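PDB 5CE6: FACT-Spt16 from Cicer arietinum, which is a subunit of the FACT histone chaperone complex, whose N-terminal domain, built like an aminopeptidase, probably binds histones H3-H4. Local coordinates for residues A[295-300]-A[420-425]; A[320-325]-A[413-418]; A[316-321]-A[449-454]; A[235-240]-A[271-276]. One frame throughout, in Å; residues are numbered along the deposited sequence.

Interaction 1 of 4, residues A[295-300]-A[420-425]; sequences ASVIIC and SKNKVF. With K (potassium ion), chain D.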
loop_
_atom_site.group_PDB
_atom_site.type_symbol
_atom_site.label_atom_id
_atom_site.label_comp_id
_atom_site.label_asym_id
_atom_site.label_seq_id
_atom_site.Cartn_x
_atom_site.Cartn_y
_atom_site.Cartn_z
ATOM N N ALA A 295 -16.155 -10.211 -27.589
ATOM C CA ALA A 295 -16.666 -10.334 -26.221
ATOM C C ALA A 295 -15.552 -10.607 -25.220
ATOM O O ALA A 295 -15.649 -11.511 -24.388
ATOM C CB ALA A 295 -17.736 -11.411 -26.139
ATOM N N SER A 296 -14.504 -9.799 -25.290
ATOM C CA SER A 296 -13.340 -9.995 -24.432
ATOM C C SER A 296 -13.117 -8.827 -23.503
ATOM O O SER A 296 -13.507 -7.693 -23.797
ATOM C CB SER A 296 -12.087 -10.196 -25.274
ATOM O OG SER A 296 -12.077 -11.478 -25.849
ATOM N N VAL A 297 -12.478 -9.096 -22.366
ATOM C CA VAL A 297 -12.062 -8.002 -21.495
ATOM C C VAL A 297 -10.611 -8.215 -21.090
ATOM O O VAL A 297 -10.129 -9.346 -21.044
ATOM C CB VAL A 297 -12.955 -7.833 -20.241
ATOM C CG1 VAL A 297 -14.415 -7.626 -20.630
ATOM C CG2 VAL A 297 -12.836 -9.019 -19.340
ATOM N N ILE A 298 -9.928 -7.111 -20.826
ATOM C CA ILE A 298 -8.519 -7.129 -20.441
ATOM C C ILE A 298 -8.377 -6.262 -19.207
ATOM O O ILE A 298 -8.810 -5.105 -19.208
ATOM C CB ILE A 298 -7.627 -6.564 -21.576
ATOM C CG1 ILE A 298 -7.739 -7.447 -22.823
ATOM C CG2 ILE A 298 -6.157 -6.444 -21.128
ATOM C CD1 ILE A 298 -7.161 -6.818 -24.099
ATOM N N ILE A 299 -7.775 -6.804 -18.149
ATOM C CA ILE A 299 -7.553 -6.020 -16.935
ATOM C C ILE A 299 -6.071 -5.690 -16.793
ATOM O O ILE A 299 -5.221 -6.561 -16.964
ATOM C CB ILE A 299 -8.031 -6.770 -15.675
ATOM C CG1 ILE A 299 -9.551 -6.991 -15.721
ATOM C CG2 ILE A 299 -7.668 -5.993 -14.400
ATOM C CD1 ILE A 299 -10.082 -7.722 -14.500
ATOM N N CYS A 300 -5.771 -4.422 -16.521
ATOM C CA CYS A 300 -4.402 -4.003 -16.224
ATOM C C CYS A 300 -4.356 -3.179 -14.952
ATOM O O CYS A 300 -5.070 -2.187 -14.813
ATOM C CB CYS A 300 -3.780 -3.180 -17.358
ATOM S SG CYS A 300 -2.131 -2.507 -16.916
ATOM N N SER A 420 -17.908 -18.630 -25.044
ATOM C CA SER A 420 -16.768 -17.724 -25.181
ATOM C C SER A 420 -15.663 -17.962 -24.149
ATOM O O SER A 420 -15.886 -18.531 -23.076
ATOM C CB SER A 420 -17.223 -16.268 -25.121
ATOM O OG SER A 420 -16.774 -15.655 -23.930
ATOM N N LYS A 421 -14.466 -17.505 -24.491
ATOM C CA LYS A 421 -13.305 -17.630 -23.631
ATOM C C LYS A 421 -13.543 -16.943 -22.283
ATOM O O LYS A 421 -13.038 -17.381 -21.246
ATOM C CB LYS A 421 -12.114 -16.982 -24.332
ATOM C CG LYS A 421 -10.799 -17.135 -23.624
ATOM C CD LYS A 421 -10.054 -18.337 -24.151
ATOM C CE LYS A 421 -8.660 -18.431 -23.554
ATOM N NZ LYS A 421 -8.149 -19.830 -23.660
ATOM N N ASN A 422 -14.316 -15.863 -22.320
ATOM C CA ASN A 422 -14.639 -15.068 -21.141
ATOM C C ASN A 422 -16.022 -15.374 -20.574
ATOM O O ASN A 422 -16.667 -14.489 -19.999
ATOM C CB ASN A 422 -14.527 -13.568 -21.465
ATOM C CG ASN A 422 -13.073 -13.103 -21.606
ATOM O OD1 ASN A 422 -12.404 -12.840 -20.615
ATOM N ND2 ASN A 422 -12.588 -13.017 -22.840
ATOM N N LYS A 423 -16.466 -16.622 -20.758
ATOM C CA LYS A 423 -17.705 -17.149 -20.173
ATOM C C LYS A 423 -17.896 -16.650 -18.751
ATOM O O LYS A 423 -18.972 -16.181 -18.372
ATOM C CB LYS A 423 -17.671 -18.680 -20.182
ATOM C CG LYS A 423 -18.672 -19.337 -19.227
ATOM C CD LYS A 423 -18.601 -20.855 -19.286
ATOM C CE LYS A 423 -19.489 -21.495 -18.220
ATOM N NZ LYS A 423 -19.655 -22.960 -18.459
ATOM N N VAL A 424 -16.825 -16.730 -17.976
ATOM C CA VAL A 424 -16.776 -16.087 -16.680
ATOM C C VAL A 424 -15.709 -15.004 -16.799
ATOM O O VAL A 424 -14.587 -15.278 -17.240
ATOM C CB VAL A 424 -16.401 -17.101 -15.589
ATOM C CG1 VAL A 424 -16.321 -16.428 -14.244
ATOM C CG2 VAL A 424 -17.414 -18.235 -15.556
ATOM N N PHE A 425 -16.055 -13.768 -16.439
ATOM C CA PHE A 425 -15.109 -12.664 -16.542
ATOM C C PHE A 425 -15.164 -11.778 -15.310
ATOM O O PHE A 425 -16.081 -11.883 -14.495
ATOM C CB PHE A 425 -15.373 -11.822 -17.796
ATOM C CG PHE A 425 -16.640 -11.011 -17.733
ATOM C CD1 PHE A 425 -17.867 -11.591 -18.028
ATOM C CD2 PHE A 425 -16.603 -9.666 -17.382
ATOM C CE1 PHE A 425 -19.036 -10.845 -17.978
ATOM C CE2 PHE A 425 -17.763 -8.914 -17.319
ATOM C CZ PHE A 425 -18.990 -9.498 -17.621
HETATM K K K D . -14.470 -14.118 -24.868
HETATM O O HOH W 1 -9.825 -11.325 -22.972
HETATM O O HOH W 2 -14.103 -16.097 -27.004
#
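Ser296 and Asn422 mark the closest approach of the two backbones, with CA atoms 6.2 Å apart and no direct hydrogen bond between the segments. Segment 295-300 starts the strand 296-306. At this start Ala295 and Ser296 both face Ile319, which makes a G1 beta bulge. Segment 420-425 is a type I turn from Ser420 to Lys423 that leads into strand 424-435. A potassium ion sits between bulge and turn. Ala295 O binds it from one segment at 2.9 Å, and Ser420 OG binds it from the other at 2.9 Å. A water that also accepts a hydrogen bond from Lys421 N is a further ligand. Asn422 lines the same site; its ND2 as modelled lies 3.0 Å from the potassium ion but is not among those three metal bonds. With CG anti to the carbonyl carbon (chi1 -73°), the amide is carried toward Ala295 and Val297. ND2 donates to a second water, which in turn donates to Val297 O. OD1 accepts a weak hydrogen bond from Gly275 N. The neighbouring Ser296 OG is bonded to Asp293 O instead. Beyond the ion the contact becomes apolar. Val297 CG2 touches Phe425 CB at 4.1 Å, and the two side chains cross at about a right angle. An alanine in place of Asn422 would probably leave the bridging water without its ND2 donor and Gly275 N without its OD1 acceptor. Each segment gives the potassium a ligand, so this junction probably depends on the bound cation.

Interaction 2 of 4, residues A[320-325]-A[413-418]; sequences DADPIQ and LHCENS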
loop_
_atom_site.group_PDB
_atom_site.type_symbol
_atom_site.label_atom_id
_atom_site.label_comp_id
_atom_site.label_asym_id
_atom_site.label_seq_id
_atom_site.Cartn_x
_atom_site.Cartn_y
_atom_site.Cartn_z
ATOM N N ASP A 320 -15.046 -5.538 -28.359
ATOM C CA ASP A 320 -16.323 -6.009 -28.900
ATOM C C ASP A 320 -17.189 -6.585 -27.778
ATOM O O ASP A 320 -17.706 -7.704 -27.876
ATOM C CB ASP A 320 -16.084 -7.060 -29.989
ATOM C CG ASP A 320 -15.323 -6.507 -31.182
ATOM O OD1 ASP A 320 -15.806 -5.539 -31.799
ATOM O OD2 ASP A 320 -14.239 -7.040 -31.497
ATOM N N ALA A 321 -17.313 -5.816 -26.705
ATOM C CA ALA A 321 -17.996 -6.264 -25.495
ATOM C C ALA A 321 -19.440 -6.639 -25.764
ATOM O O ALA A 321 -20.134 -5.953 -26.513
ATOM C CB ALA A 321 -17.942 -5.182 -24.442
ATOM N N ASP A 322 -19.895 -7.717 -25.136
ATOM C CA ASP A 322 -21.292 -8.108 -25.247
ATOM C C ASP A 322 -22.145 -7.222 -24.331
ATOM O O ASP A 322 -21.598 -6.409 -23.582
ATOM C CB ASP A 322 -21.468 -9.629 -25.028
ATOM C CG ASP A 322 -21.307 -10.072 -23.579
ATOM O OD1 ASP A 322 -21.563 -9.296 -22.640
ATOM O OD2 ASP A 322 -20.939 -11.253 -23.381
ATOM N N PRO A 323 -23.479 -7.334 -24.408
ATOM C CA PRO A 323 -24.287 -6.399 -23.618
ATOM C C PRO A 323 -24.097 -6.491 -22.103
ATOM O O PRO A 323 -24.267 -5.475 -21.422
ATOM C CB PRO A 323 -25.717 -6.788 -23.989
ATOM C CG PRO A 323 -25.595 -7.287 -25.363
ATOM C CD PRO A 323 -24.312 -8.052 -25.396
ATOM N N ILE A 324 -23.754 -7.672 -21.590
ATOM C CA ILE A 324 -23.617 -7.848 -20.152
ATOM C C ILE A 324 -22.299 -7.239 -19.703
ATOM O O ILE A 324 -22.232 -6.542 -18.683
ATOM C CB ILE A 324 -23.678 -9.333 -19.762
ATOM C CG1 ILE A 324 -25.022 -9.929 -20.194
ATOM C CG2 ILE A 324 -23.474 -9.503 -18.261
ATOM C CD1 ILE A 324 -25.207 -11.381 -19.823
ATOM N N GLN A 325 -21.251 -7.491 -20.482
ATOM C CA GLN A 325 -19.926 -6.932 -20.179
ATOM C C GLN A 325 -19.983 -5.406 -20.224
ATOM O O GLN A 325 -19.384 -4.734 -19.391
ATOM C CB GLN A 325 -18.883 -7.449 -21.170
ATOM C CG GLN A 325 -18.588 -8.963 -21.069
ATOM C CD GLN A 325 -17.805 -9.488 -22.256
ATOM O OE1 GLN A 325 -17.912 -8.963 -23.367
ATOM N NE2 GLN A 325 -17.020 -10.545 -22.032
ATOM N N LEU A 413 -18.544 -12.483 -13.071
ATOM C CA LEU A 413 -19.765 -12.296 -13.838
ATOM C C LEU A 413 -19.784 -13.316 -14.966
ATOM O O LEU A 413 -18.746 -13.863 -15.344
ATOM C CB LEU A 413 -19.823 -10.885 -14.409
ATOM C CG LEU A 413 -19.913 -9.758 -13.384
ATOM C CD1 LEU A 413 -19.747 -8.431 -14.084
ATOM C CD2 LEU A 413 -21.260 -9.816 -12.676
ATOM N N HIS A 414 -20.969 -13.592 -15.503
ATOM C CA HIS A 414 -21.076 -14.472 -16.656
ATOM C C HIS A 414 -21.438 -13.668 -17.901
ATOM O O HIS A 414 -22.401 -12.898 -17.886
ATOM C CB HIS A 414 -22.111 -15.566 -16.394
ATOM C CG HIS A 414 -21.664 -16.583 -15.394
ATOM N ND1 HIS A 414 -21.595 -17.929 -15.680
ATOM C CD2 HIS A 414 -21.242 -16.447 -14.114
ATOM C CE1 HIS A 414 -21.161 -18.582 -14.616
ATOM N NE2 HIS A 414 -20.936 -17.706 -13.653
ATOM N N CYS A 415 -20.655 -13.833 -18.967
ATOM C CA CYS A 415 -20.909 -13.115 -20.208
ATOM C C CYS A 415 -22.076 -13.746 -20.949
ATOM O O CYS A 415 -22.581 -14.805 -20.569
ATOM C CB CYS A 415 -19.660 -13.067 -21.100
ATOM S SG CYS A 415 -19.219 -14.611 -21.912
ATOM N N GLU A 416 -22.501 -13.090 -22.017
ATOM C CA GLU A 416 -23.666 -13.545 -22.750
ATOM C C GLU A 416 -23.452 -14.891 -23.427
ATOM O O GLU A 416 -24.194 -15.846 -23.175
ATOM C CB GLU A 416 -24.094 -12.487 -23.766
ATOM C CG GLU A 416 -25.322 -12.888 -24.543
ATOM C CD GLU A 416 -26.053 -11.688 -25.104
ATOM O OE1 GLU A 416 -26.309 -11.684 -26.321
ATOM O OE2 GLU A 416 -26.352 -10.755 -24.325
ATOM N N ASN A 417 -22.455 -14.974 -24.300
ATOM C CA ASN A 417 -22.192 -16.234 -24.986
ATOM C C ASN A 417 -21.281 -17.102 -24.143
ATOM O O ASN A 417 -20.083 -16.846 -24.047
ATOM C CB ASN A 417 -21.566 -16.007 -26.361
ATOM C CG ASN A 417 -21.200 -17.312 -27.059
ATOM O OD1 ASN A 417 -21.865 -18.337 -26.884
ATOM N ND2 ASN A 417 -20.129 -17.281 -27.843
ATOM N N SER A 418 -21.851 -18.135 -23.536
ATOM C CA SER A 418 -21.111 -18.952 -22.583
ATOM C C SER A 418 -20.105 -19.893 -23.255
ATOM O O SER A 418 -19.297 -20.535 -22.583
ATOM C CB SER A 418 -22.079 -19.713 -21.675
ATOM O OG SER A 418 -23.048 -20.416 -22.435
HETATM O O HOH W 3 -20.388 -13.148 -25.390
#
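Asp322 reaches across to the backbone of Glu416, where the contact is tightest. Its OD2 accepts from Glu416 N at 2.8 Å, with an N-H...O angle of 157°. The donor stands above the carboxylate plane, 47° out of it. Asp322 OD2 lies 3.2 Å from Cys415 CB and takes a further bond from a water that also receives Asn417 N. The other oxygen, OD1, serves the helix. Asp322 OD1 accepts from Gln325 N at 2.8 Å, nearly straight. A weak bond from Ile324 N reaches the same OD1. Asp322 is the N-cap of helix 323-342, and Gln325 OE1 returns a bond by accepting from Asp322 N at 2.9 Å. This pair is a capping box. Gln325 NE2 is left to donate to Ala295 O, close to the potassium ion. Replacing Asp322 with an alanine would probably leave Glu416 N and the first turn of the helix without their carboxylate acceptor. Next to this polar grip, Ile324 packs by its two methyls. Ile324 CG2 lies 3.6 Å from His414 O, at the end of strand 403-414, and Ile324 CD1 lies near His414 O and Glu416 N. The solvent side is looser. Glu416 has CG anti to its backbone N (chi1 -179°) and an extended chain, and its OE2 only brushes Pro323 CD at 3.6 Å. Both of these residues are exposed, and across the two segments the carboxylate meets only ring carbons of Pro323.

Interaction 3 of 4, residues A[316-321]-A[449-454]; sequences TFLIDA and KALKDV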
loop_
_atom_site.group_PDB
_atom_site.type_symbol
_atom_site.label_atom_id
_atom_site.label_comp_id
_atom_site.label_asym_id
_atom_site.label_seq_id
_atom_site.Cartn_x
_atom_site.Cartn_y
_atom_site.Cartn_z
ATOM N N THR A 316 -9.903 -1.446 -17.095
ATOM C CA THR A 316 -10.367 -2.597 -17.849
ATOM C C THR A 316 -10.699 -2.132 -19.263
ATOM O O THR A 316 -11.325 -1.084 -19.454
ATOM C CB THR A 316 -11.612 -3.189 -17.212
ATOM O OG1 THR A 316 -11.288 -3.607 -15.886
ATOM C CG2 THR A 316 -12.101 -4.395 -18.000
ATOM N N PHE A 317 -10.249 -2.895 -20.249
ATOM C CA PHE A 317 -10.520 -2.574 -21.644
ATOM C C PHE A 317 -11.398 -3.661 -22.234
ATOM O O PHE A 317 -11.265 -4.835 -21.911
ATOM C CB PHE A 317 -9.206 -2.417 -22.415
ATOM C CG PHE A 317 -8.276 -1.425 -21.791
ATOM C CD1 PHE A 317 -8.434 -0.063 -22.016
ATOM C CD2 PHE A 317 -7.264 -1.848 -20.946
ATOM C CE1 PHE A 317 -7.588 0.855 -21.423
ATOM C CE2 PHE A 317 -6.413 -0.930 -20.347
ATOM C CZ PHE A 317 -6.574 0.417 -20.585
ATOM N N LEU A 318 -12.327 -3.254 -23.086
ATOM C CA LEU A 318 -13.345 -4.159 -23.568
ATOM C C LEU A 318 -13.213 -4.237 -25.080
ATOM O O LEU A 318 -13.138 -3.209 -25.751
ATOM C CB LEU A 318 -14.743 -3.650 -23.173
ATOM C CG LEU A 318 -15.191 -3.740 -21.703
ATOM C CD1 LEU A 318 -14.399 -2.814 -20.794
ATOM C CD2 LEU A 318 -16.678 -3.434 -21.561
ATOM N N ILE A 319 -13.170 -5.457 -25.605
ATOM C CA ILE A 319 -13.009 -5.674 -27.033
ATOM C C ILE A 319 -14.285 -6.302 -27.577
ATOM O O ILE A 319 -14.561 -7.468 -27.287
ATOM C CB ILE A 319 -11.854 -6.652 -27.324
ATOM C CG1 ILE A 319 -10.655 -6.385 -26.404
ATOM C CG2 ILE A 319 -11.472 -6.607 -28.803
ATOM C CD1 ILE A 319 -10.033 -5.018 -26.581
ATOM N N ASP A 320 -15.046 -5.538 -28.359
ATOM C CA ASP A 320 -16.323 -6.009 -28.900
ATOM C C ASP A 320 -17.189 -6.585 -27.778
ATOM O O ASP A 320 -17.706 -7.704 -27.876
ATOM C CB ASP A 320 -16.084 -7.060 -29.989
ATOM C CG ASP A 320 -15.323 -6.507 -31.182
ATOM O OD1 ASP A 320 -15.806 -5.539 -31.799
ATOM O OD2 ASP A 320 -14.239 -7.040 -31.497
ATOM N N ALA A 321 -17.313 -5.816 -26.705
ATOM C CA ALA A 321 -17.996 -6.264 -25.495
ATOM C C ALA A 321 -19.440 -6.639 -25.764
ATOM O O ALA A 321 -20.134 -5.953 -26.513
ATOM C CB ALA A 321 -17.942 -5.182 -24.442
ATOM N N LYS A 449 -12.955 7.433 -18.349
ATOM C CA LYS A 449 -13.084 6.017 -18.039
ATOM C C LYS A 449 -14.362 5.483 -18.631
ATOM O O LYS A 449 -14.667 4.300 -18.474
ATOM C CB LYS A 449 -13.126 5.804 -16.525
ATOM C CG LYS A 449 -11.799 5.947 -15.840
ATOM C CD LYS A 449 -11.925 5.693 -14.343
ATOM C CE LYS A 449 -12.507 6.868 -13.580
ATOM N NZ LYS A 449 -12.323 6.622 -12.105
ATOM N N ALA A 450 -15.128 6.361 -19.287
ATOM C CA ALA A 450 -16.402 5.971 -19.863
ATOM C C ALA A 450 -16.170 4.841 -20.837
ATOM O O ALA A 450 -15.099 4.749 -21.448
ATOM C CB ALA A 450 -17.079 7.144 -20.559
ATOM N N LEU A 451 -17.174 3.979 -20.940
ATOM C CA LEU A 451 -17.158 2.821 -21.817
ATOM C C LEU A 451 -16.634 3.138 -23.213
ATOM O O LEU A 451 -15.779 2.422 -23.735
ATOM C CB LEU A 451 -18.571 2.249 -21.921
ATOM C CG LEU A 451 -18.739 1.001 -22.777
ATOM C CD1 LEU A 451 -17.994 -0.144 -22.150
ATOM C CD2 LEU A 451 -20.213 0.663 -22.932
ATOM N N LYS A 452 -17.142 4.217 -23.807
ATOM C CA LYS A 452 -16.796 4.580 -25.181
ATOM C C LYS A 452 -15.293 4.783 -25.372
ATOM O O LYS A 452 -14.767 4.610 -26.472
ATOM C CB LYS A 452 -17.544 5.848 -25.613
ATOM C CG LYS A 452 -17.017 7.119 -24.963
ATOM C CD LYS A 452 -17.459 8.366 -25.721
ATOM C CE LYS A 452 -16.757 9.607 -25.186
ATOM N NZ LYS A 452 -16.934 9.756 -23.711
ATOM N N ASP A 453 -14.604 5.138 -24.295
ATOM C CA ASP A 453 -13.177 5.429 -24.368
ATOM C C ASP A 453 -12.264 4.254 -23.993
ATOM O O ASP A 453 -11.057 4.316 -24.220
ATOM C CB ASP A 453 -12.855 6.656 -23.516
ATOM C CG ASP A 453 -13.572 7.888 -24.009
ATOM O OD1 ASP A 453 -13.245 8.336 -25.123
ATOM O OD2 ASP A 453 -14.474 8.386 -23.303
ATOM N N VAL A 454 -12.837 3.194 -23.423
ATOM C CA VAL A 454 -12.057 1.995 -23.091
ATOM C C VAL A 454 -12.543 0.780 -23.863
ATOM O O VAL A 454 -12.047 -0.337 -23.663
ATOM C CB VAL A 454 -12.053 1.676 -21.578
ATOM C CG1 VAL A 454 -11.391 2.806 -20.806
ATOM C CG2 VAL A 454 -13.467 1.448 -21.077
#
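Val454 presses its side chain against the strand residues Thr316, Phe317 and Leu318. Val454 CB is the side-chain atom nearest the strand backbone, 3.6 Å from Thr316 O. It also meets Phe317 CD1 at 4.0 Å. From CB the branch divides. CG1 is anti to the carbonyl carbon (chi1 -63°) and stays 4.1 Å from Thr316 O. CG2 takes the place between the backbone N and the carbonyl carbon. Val454 CG2 lies 3.7 Å from Thr316 O and 4.4 Å from Leu318 CD1. The three carbons of this valine therefore gather round one carbonyl oxygen. Its backbone carbonyl is used as well. Leu318 N donates to Val454 O at 3.0 Å with an N-H...O angle of 167°. The CA of Phe317 makes a CA-H...O contact with that same oxygen, which also lies near the edge of the Phe317 ring. The Leu318 N to Val454 O bond leads into the parallel pairing of strand 309-319 with the short strand 455-456, and Tyr456 continues it to Leu318 and Asp320. The C-terminal end of the modelled chain is in this way added to the sheet of the M24-type, or pita-bread, fold. Leu318 extends the apolar patch. Its CD2 meets Leu451 CD1 at 3.6 Å, the two side chains crossing at about a right angle. Leu318 and Val454 also pack on Tyr329 of helix 323-342. Phe317 turns instead to helix 200-230, where Met217, Val222 and Leu225 touch it.

Interaction 4 of 4, residues A[235-240]-A[271-276]; sequences ILHSTL and FQSGGK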
loop_
_atom_site.group_PDB
_atom_site.type_symbol
_atom_site.label_atom_id
_atom_site.label_comp_id
_atom_site.label_asym_id
_atom_site.label_seq_id
_atom_site.Cartn_x
_atom_site.Cartn_y
_atom_site.Cartn_z
ATOM N N ILE A 235 1.299 -11.771 -27.576
ATOM C CA ILE A 235 2.139 -11.319 -26.474
ATOM C C ILE A 235 1.677 -11.986 -25.176
ATOM O O ILE A 235 0.474 -12.093 -24.923
ATOM C CB ILE A 235 2.124 -9.768 -26.366
ATOM C CG1 ILE A 235 3.224 -9.272 -25.423
ATOM C CG2 ILE A 235 0.751 -9.240 -25.938
ATOM C CD1 ILE A 235 3.422 -7.773 -25.471
ATOM N N LEU A 236 2.624 -12.479 -24.378
ATOM C CA LEU A 236 2.275 -13.091 -23.092
ATOM C C LEU A 236 1.960 -12.033 -22.046
ATOM O O LEU A 236 2.518 -10.932 -22.082
ATOM C CB LEU A 236 3.426 -13.949 -22.581
ATOM C CG LEU A 236 3.896 -15.049 -23.529
ATOM C CD1 LEU A 236 4.876 -15.964 -22.802
ATOM C CD2 LEU A 236 2.720 -15.840 -24.073
ATOM N N HIS A 237 1.090 -12.358 -21.093
ATOM C CA HIS A 237 0.770 -11.387 -20.047
ATOM C C HIS A 237 2.026 -11.010 -19.277
ATOM O O HIS A 237 2.202 -9.862 -18.895
ATOM C CB HIS A 237 -0.298 -11.908 -19.082
ATOM C CG HIS A 237 -1.633 -12.138 -19.724
ATOM N ND1 HIS A 237 -2.279 -13.354 -19.668
ATOM C CD2 HIS A 237 -2.437 -11.310 -20.432
ATOM C CE1 HIS A 237 -3.430 -13.265 -20.319
ATOM N NE2 HIS A 237 -3.546 -12.039 -20.796
ATOM N N SER A 238 2.914 -11.980 -19.073
ATOM C CA SER A 238 4.165 -11.726 -18.360
ATOM C C SER A 238 5.144 -10.829 -19.131
ATOM O O SER A 238 6.021 -10.199 -18.533
ATOM C CB SER A 238 4.848 -13.049 -18.008
ATOM O OG SER A 238 4.927 -13.892 -19.143
ATOM N N THR A 239 5.012 -10.788 -20.451
ATOM C CA THR A 239 5.834 -9.897 -21.267
ATOM C C THR A 239 5.310 -8.475 -21.133
ATOM O O THR A 239 6.084 -7.530 -20.967
ATOM C CB THR A 239 5.816 -10.315 -22.739
ATOM O OG1 THR A 239 6.466 -11.587 -22.880
ATOM C CG2 THR A 239 6.541 -9.288 -23.593
ATOM N N LEU A 240 3.992 -8.321 -21.202
ATOM C CA LEU A 240 3.392 -7.021 -20.909
ATOM C C LEU A 240 3.829 -6.533 -19.534
ATOM O O LEU A 240 4.114 -5.347 -19.343
ATOM C CB LEU A 240 1.862 -7.083 -20.991
ATOM C CG LEU A 240 1.362 -7.219 -22.425
ATOM C CD1 LEU A 240 -0.087 -7.676 -22.469
ATOM C CD2 LEU A 240 1.526 -5.893 -23.156
ATOM N N PHE A 271 -1.512 -8.072 -15.659
ATOM C CA PHE A 271 -2.262 -8.123 -16.908
ATOM C C PHE A 271 -3.041 -9.416 -16.936
ATOM O O PHE A 271 -2.475 -10.489 -16.715
ATOM C CB PHE A 271 -1.315 -8.075 -18.101
ATOM C CG PHE A 271 -0.725 -6.723 -18.337
ATOM C CD1 PHE A 271 0.432 -6.333 -17.678
ATOM C CD2 PHE A 271 -1.343 -5.830 -19.205
ATOM C CE1 PHE A 271 0.972 -5.071 -17.876
ATOM C CE2 PHE A 271 -0.799 -4.564 -19.420
ATOM C CZ PHE A 271 0.358 -4.193 -18.756
ATOM N N GLN A 272 -4.343 -9.320 -17.208
ATOM C CA GLN A 272 -5.201 -10.505 -17.224
ATOM C C GLN A 272 -6.174 -10.431 -18.383
ATOM O O GLN A 272 -6.677 -9.354 -18.711
ATOM C CB GLN A 272 -5.998 -10.602 -15.916
ATOM C CG GLN A 272 -5.133 -10.744 -14.678
ATOM C CD GLN A 272 -5.916 -10.728 -13.381
ATOM O OE1 GLN A 272 -7.123 -10.489 -13.369
ATOM N NE2 GLN A 272 -5.219 -10.950 -12.270
ATOM N N SER A 273 -6.462 -11.580 -18.983
ATOM C CA SER A 273 -7.463 -11.635 -20.043
ATOM C C SER A 273 -7.875 -13.081 -20.231
ATOM O O SER A 273 -7.407 -13.952 -19.507
ATOM C CB SER A 273 -6.893 -11.077 -21.351
ATOM O OG SER A 273 -5.912 -11.955 -21.883
ATOM N N GLY A 274 -8.750 -13.336 -21.200
ATOM C CA GLY A 274 -9.008 -14.700 -21.621
ATOM C C GLY A 274 -9.629 -15.595 -20.565
ATOM O O GLY A 274 -9.321 -16.798 -20.486
ATOM N N GLY A 275 -10.502 -15.019 -19.749
ATOM C CA GLY A 275 -11.278 -15.824 -18.821
ATOM C C GLY A 275 -10.550 -16.173 -17.536
ATOM O O GLY A 275 -11.105 -16.862 -16.682
ATOM N N LYS A 276 -9.308 -15.714 -17.393
ATOM C CA LYS A 276 -8.525 -16.017 -16.193
ATOM C C LYS A 276 -8.219 -14.737 -15.430
ATOM O O LYS A 276 -7.235 -14.044 -15.704
ATOM C CB LYS A 276 -7.250 -16.793 -16.545
ATOM C CG LYS A 276 -7.539 -18.147 -17.205
ATOM C CD LYS A 276 -6.279 -19.010 -17.385
ATOM C CE LYS A 276 -6.621 -20.364 -18.025
ATOM N NZ LYS A 276 -5.400 -21.131 -18.381
#
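His237 and Ser273 share a short hydrogen bond, NE2 to OG at 2.6 Å. The hydroxyl meets the imidazole at its edge and in its plane. Ser273 OG lies between its backbone N and carbonyl carbon (chi1 70°), which turns it to the imidazole. Either atom could be the donor. Over one face of the same ring, offset toward the rim, lies Gln272 CA. Phe271 O sits 3.5 Å from His237 CB. Beside this polar pair is an apolar one. Leu240 CB stands over the centre of the Phe271 ring, 3.6 Å from its centroid and 7° off the ring normal, a CH-pi contact. Leu240 CD1 adds a touch at Phe271 CD2, 4.0 Å away. Leu240 O approaches Phe271 CE1 at 3.5 Å. The next shell holds these groups in place. His237 ND1 is bonded to Asn286 OD1, so both ring nitrogens are engaged and the imidazole is unlikely to turn. Ser273 OG has a second partner in Tyr291 N, and a sodium ion lies about 3 Å from the nearest atom of the Ser273 side chain. Phe271 is also backed by Val221 of helix 200-230 and by Cys300. On the helix side Leu236 is the N-cap, and its carbonyl oxygen accepts from both Thr239 N and Leu240 N. On the strand side a type I' turn runs from Ser273 to Lys276, with Gly274 and Gly275 at its centre. The contact thus sets the first turn of helix 237-249 against strand 270-273. Such packing of helix on curved sheet is characteristic of the pita-bread fold.

How the interactions relate
Interactions 1, 3 and 4 are buried, while interaction 2 is only partly so and has its outer edge in solvent. Strand 296-306 links the buried three. It pairs with strand 309-319 of interaction 3 and with strand 270-273 of interaction 4. Interactions 1 and 2 meet at the potassium site, where Ala295 O takes both the ion and Gln325 NE2, and at the pairing of strands 403-414 and 424-435. Interactions 2 and 3 share Asp320 and Ala321. The chemistry changes with place: ion and waters in interaction 1, helix capping in interaction 2, backbone pairing with aliphatic packing in interaction 3, and aromatic and imidazole contacts in interaction 4.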